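Local coordinates for protein type III pantothenate kinase (Campylobacter jejuni, PDB 2NRH) that probably phosphorylates pantothenate with ATP, the first step of coenzyme A biosynthesis, as a homodimeric kinase of the ASKHA superfamily dependent on a monovalent cation, at residues K169-L181 and F185-R197. The protein carries 2 engineered substitutions. Numbering follows the deposited sequence.
With SO4 (sulfate ion), chain E.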
# COMPACT_ATOMS: atom_id res chain seq x y z
N LYS B 169 20.06 -1.72 13.38
CA LYS B 169 20.01 -0.33 12.89
C LYS B 169 18.94 0.46 13.63
O LYS B 169 17.84 -0.02 13.80
CB LYS B 169 19.66 -0.32 11.40
CG LYS B 169 20.79 -0.17 10.44
CD LYS B 169 20.48 -0.91 9.16
CE LYS B 169 21.48 -0.51 8.10
NZ LYS B 169 21.82 0.96 8.34
N LYS B 170 19.26 1.68 14.03
CA LYS B 170 18.29 2.57 14.71
C LYS B 170 17.32 3.10 13.67
O LYS B 170 17.70 3.22 12.49
CB LYS B 170 19.00 3.77 15.39
CG LYS B 170 20.39 3.49 16.08
CD LYS B 170 20.30 3.32 17.63
CE LYS B 170 21.69 3.16 18.33
NZ LYS B 170 22.24 4.42 18.98
N LEU B 171 16.09 3.41 14.11
CA LEU B 171 15.05 4.02 13.28
C LEU B 171 14.83 5.44 13.67
O LEU B 171 14.76 5.76 14.86
CB LEU B 171 13.73 3.33 13.47
CG LEU B 171 13.46 2.10 12.65
CD1 LEU B 171 12.41 1.27 13.36
CD2 LEU B 171 13.00 2.55 11.32
N TYR B 172 14.71 6.30 12.66
CA TYR B 172 14.28 7.65 12.87
C TYR B 172 12.98 7.80 12.07
O TYR B 172 12.84 7.17 10.99
CB TYR B 172 15.38 8.59 12.42
CG TYR B 172 16.71 8.33 13.15
CD1 TYR B 172 17.06 9.08 14.26
CD2 TYR B 172 17.58 7.31 12.73
CE1 TYR B 172 18.21 8.87 14.90
CE2 TYR B 172 18.74 7.07 13.38
CZ TYR B 172 19.05 7.86 14.48
OH TYR B 172 20.22 7.68 15.17
N PHE B 173 12.04 8.57 12.62
CA PHE B 173 10.72 8.71 12.07
C PHE B 173 10.40 10.18 12.05
O PHE B 173 10.86 10.92 12.92
CB PHE B 173 9.64 8.02 12.93
CG PHE B 173 9.41 6.59 12.57
CD1 PHE B 173 8.50 6.24 11.58
CD2 PHE B 173 10.08 5.58 13.25
CE1 PHE B 173 8.29 4.88 11.23
CE2 PHE B 173 9.87 4.26 12.92
CZ PHE B 173 8.96 3.90 11.89
N THR B 174 9.63 10.60 11.03
CA THR B 174 9.22 12.01 10.89
C THR B 174 7.94 12.05 10.09
O THR B 174 7.46 11.01 9.62
CB THR B 174 10.36 12.96 10.27
OG1 THR B 174 10.00 14.34 10.42
CG2 THR B 174 10.68 12.66 8.80
N GLY B 175 7.35 13.23 9.97
CA GLY B 175 6.12 13.35 9.19
C GLY B 175 4.85 13.21 10.03
O GLY B 175 4.91 12.73 11.18
N GLY B 176 3.71 13.63 9.46
CA GLY B 176 2.41 13.63 10.13
C GLY B 176 2.03 12.29 10.71
O GLY B 176 1.33 12.25 11.70
N ASP B 177 2.50 11.18 10.12
CA ASP B 177 2.12 9.85 10.62
C ASP B 177 3.28 9.14 11.27
O ASP B 177 3.20 7.95 11.56
CB ASP B 177 1.52 8.95 9.52
CG ASP B 177 0.09 9.36 9.13
OD1 ASP B 177 -0.78 9.46 10.03
OD2 ASP B 177 -0.19 9.54 7.92
N GLY B 178 4.36 9.86 11.49
CA GLY B 178 5.61 9.24 11.95
C GLY B 178 5.54 8.71 13.39
O GLY B 178 6.00 7.57 13.65
N GLN B 179 4.94 9.50 14.30
CA GLN B 179 4.84 9.14 15.74
C GLN B 179 4.04 7.83 15.93
O GLN B 179 4.49 6.89 16.62
CB GLN B 179 4.27 10.29 16.62
CG GLN B 179 4.24 9.94 18.16
CD GLN B 179 5.62 9.58 18.73
OE1 GLN B 179 6.42 10.45 19.01
NE2 GLN B 179 5.90 8.29 18.89
N PHE B 180 2.90 7.78 15.25
CA PHE B 180 2.09 6.59 15.17
C PHE B 180 2.88 5.34 14.74
O PHE B 180 2.83 4.27 15.39
CB PHE B 180 0.93 6.86 14.26
CG PHE B 180 0.18 5.64 13.92
CD1 PHE B 180 -0.58 4.98 14.88
CD2 PHE B 180 0.23 5.13 12.64
CE1 PHE B 180 -1.26 3.85 14.55
CE2 PHE B 180 -0.42 4.00 12.35
CZ PHE B 180 -1.18 3.37 13.29
N LEU B 181 3.65 5.46 13.66
CA LEU B 181 4.46 4.32 13.20
C LEU B 181 5.63 4.01 14.15
O LEU B 181 5.91 2.85 14.40
CB LEU B 181 4.97 4.56 11.79
CG LEU B 181 3.88 4.61 10.71
CD1 LEU B 181 4.60 4.90 9.42
CD2 LEU B 181 3.06 3.28 10.63
N PHE B 185 7.72 0.36 17.60
CA PHE B 185 9.12 -0.07 17.61
C PHE B 185 9.82 0.41 18.86
O PHE B 185 9.58 1.52 19.34
CB PHE B 185 9.89 0.48 16.38
CG PHE B 185 9.45 -0.11 15.04
CD1 PHE B 185 9.94 -1.33 14.61
CD2 PHE B 185 8.58 0.57 14.21
CE1 PHE B 185 9.52 -1.88 13.40
CE2 PHE B 185 8.17 0.04 13.00
CZ PHE B 185 8.63 -1.19 12.59
N ASP B 186 10.69 -0.42 19.41
CA ASP B 186 11.63 0.12 20.40
C ASP B 186 12.94 0.43 19.72
O ASP B 186 13.24 -0.11 18.65
CB ASP B 186 11.78 -0.77 21.62
CG ASP B 186 12.41 -2.07 21.31
OD1 ASP B 186 13.66 -2.12 21.45
OD2 ASP B 186 11.68 -3.03 20.95
N HIS B 187 13.71 1.34 20.32
CA HIS B 187 14.96 1.82 19.72
C HIS B 187 14.68 2.69 18.48
O HIS B 187 15.48 2.72 17.54
CB HIS B 187 15.90 0.64 19.39
CG HIS B 187 16.39 -0.13 20.58
ND1 HIS B 187 16.78 -1.46 20.51
CD2 HIS B 187 16.57 0.24 21.88
CE1 HIS B 187 17.17 -1.86 21.71
NE2 HIS B 187 17.05 -0.85 22.55
N ALA B 188 13.55 3.39 18.49
CA ALA B 188 13.18 4.29 17.44
C ALA B 188 12.87 5.65 18.01
O ALA B 188 12.27 5.77 19.09
CB ALA B 188 11.98 3.76 16.73
N ILE B 189 13.29 6.70 17.30
CA ILE B 189 13.00 8.07 17.66
C ILE B 189 11.97 8.63 16.70
O ILE B 189 11.87 8.19 15.56
CB ILE B 189 14.28 8.92 17.62
CG1 ILE B 189 14.73 9.25 19.04
CG2 ILE B 189 14.04 10.25 16.89
CD1 ILE B 189 15.67 8.21 19.66
N TYR B 190 11.19 9.59 17.17
CA TYR B 190 10.35 10.38 16.32
C TYR B 190 10.84 11.81 16.48
O TYR B 190 11.01 12.30 17.61
CB TYR B 190 8.84 10.26 16.63
CG TYR B 190 8.04 11.31 15.89
CD1 TYR B 190 7.77 11.16 14.50
CD2 TYR B 190 7.61 12.49 16.53
CE1 TYR B 190 7.11 12.13 13.77
CE2 TYR B 190 6.88 13.47 15.80
CZ TYR B 190 6.65 13.26 14.40
OH TYR B 190 5.95 14.19 13.64
N ASP B 191 11.07 12.47 15.35
CA ASP B 191 11.51 13.82 15.32
C ASP B 191 10.73 14.47 14.18
O ASP B 191 10.97 14.20 13.01
CB ASP B 191 13.00 13.81 15.10
CG ASP B 191 13.61 15.19 15.11
OD1 ASP B 191 12.91 16.23 15.22
OD2 ASP B 191 14.85 15.23 14.98
N LYS B 192 9.76 15.29 14.56
CA LYS B 192 8.95 16.07 13.64
C LYS B 192 9.81 16.93 12.74
O LYS B 192 9.40 17.26 11.62
CB LYS B 192 8.03 16.97 14.46
CG LYS B 192 7.11 17.90 13.68
CD LYS B 192 6.30 18.75 14.64
CE LYS B 192 5.10 19.34 13.95
NZ LYS B 192 4.71 20.63 14.65
N LEU B 193 10.98 17.31 13.22
CA LEU B 193 11.81 18.26 12.53
C LEU B 193 13.03 17.66 11.84
O LEU B 193 13.99 18.37 11.63
CB LEU B 193 12.28 19.36 13.48
CG LEU B 193 11.31 20.10 14.41
CD1 LEU B 193 12.10 20.81 15.51
CD2 LEU B 193 10.44 21.11 13.70
N LEU B 194 13.00 16.40 11.46
CA LEU B 194 14.18 15.81 10.82
C LEU B 194 14.78 16.60 9.65
O LEU B 194 16.01 16.74 9.52
CB LEU B 194 13.90 14.38 10.33
CG LEU B 194 14.49 13.28 11.16
CD1 LEU B 194 14.63 12.08 10.28
CD2 LEU B 194 15.89 13.69 11.81
N ILE B 195 13.89 17.08 8.79
CA ILE B 195 14.24 17.71 7.54
C ILE B 195 14.87 19.05 7.87
O ILE B 195 15.91 19.38 7.33
CB ILE B 195 12.98 17.83 6.60
CG1 ILE B 195 12.69 16.48 5.96
CG2 ILE B 195 13.22 18.78 5.49
CD1 ILE B 195 11.55 16.50 4.96
N PHE B 196 14.22 19.82 8.73
CA PHE B 196 14.72 21.14 9.13
C PHE B 196 16.06 21.05 9.85
O PHE B 196 16.81 22.03 9.85
CB PHE B 196 13.72 21.86 10.04
CG PHE B 196 12.56 22.44 9.34
CD1 PHE B 196 12.74 23.34 8.29
CD2 PHE B 196 11.27 22.10 9.73
CE1 PHE B 196 11.64 23.89 7.62
CE2 PHE B 196 10.15 22.64 9.07
CZ PHE B 196 10.35 23.54 8.01
N ARG B 197 16.34 19.91 10.48
CA ARG B 197 17.67 19.63 11.03
C ARG B 197 18.75 19.42 9.93
O ARG B 197 19.87 19.93 10.04
CB ARG B 197 17.64 18.41 11.97
CG ARG B 197 16.84 18.60 13.25
CD ARG B 197 17.14 17.48 14.33
NE ARG B 197 17.15 18.06 15.69
CZ ARG B 197 17.83 17.57 16.74
NH1 ARG B 197 18.57 16.46 16.65
NH2 ARG B 197 17.76 18.21 17.91
S SO4 E . 3.44 15.55 6.58
O1 SO4 E . 4.40 14.57 7.06
O2 SO4 E . 2.14 15.26 7.17
O3 SO4 E . 3.89 16.89 6.99
O4 SO4 E . 3.32 15.43 5.11
O HOH W 1 10.94 16.25 8.89
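Y190 lies against the start of helix 178-182, where G178, having no side chain, lets the ring come close. With CG anti to the backbone N (chi1 169°), the ring brings one face to Q179, whose CB stands 4.0 Å from the ring centroid in a CH-pi contact. Q179 bends at chi2 (58°), which brings OE1 back to 3.4 Å from Y190 CB. At the far end, Y190 OH donates to G175 O over 3.0 Å, from above the carbonyl plane, while G178 N reaches that oxygen from the opposite face; a tyrosine thus both packs and pins the loop. G175 has a positive phi that suits glycine, and G176 N hydrogen-bonds a sulfate ion, probably from the crystallisation liquor.

T174 OG1 donates to D191 O (2.8 Å) on a lone pair and accepts from a water that accepts from I195 N; donor and acceptor at once, the threonine hydroxyl ties the strand end to helix 194-204. On the Y190 side of the sheet, L171 lays CD1 over a face of the F185 ring, 3.9 Å from its centroid, and both residues touch I162 of helix 146-165, an apolar setting that suits leucine and phenylalanine.

Strands 171-174 and 188-190 pair in parallel through I189 N to L171 O (3.0 Å) and D191 N to F173 O (2.9 Å), forming, with helix 178-182 linking them in the chain, a beta-alpha-beta unit of the ASKHA (actin-like ATPase) fold.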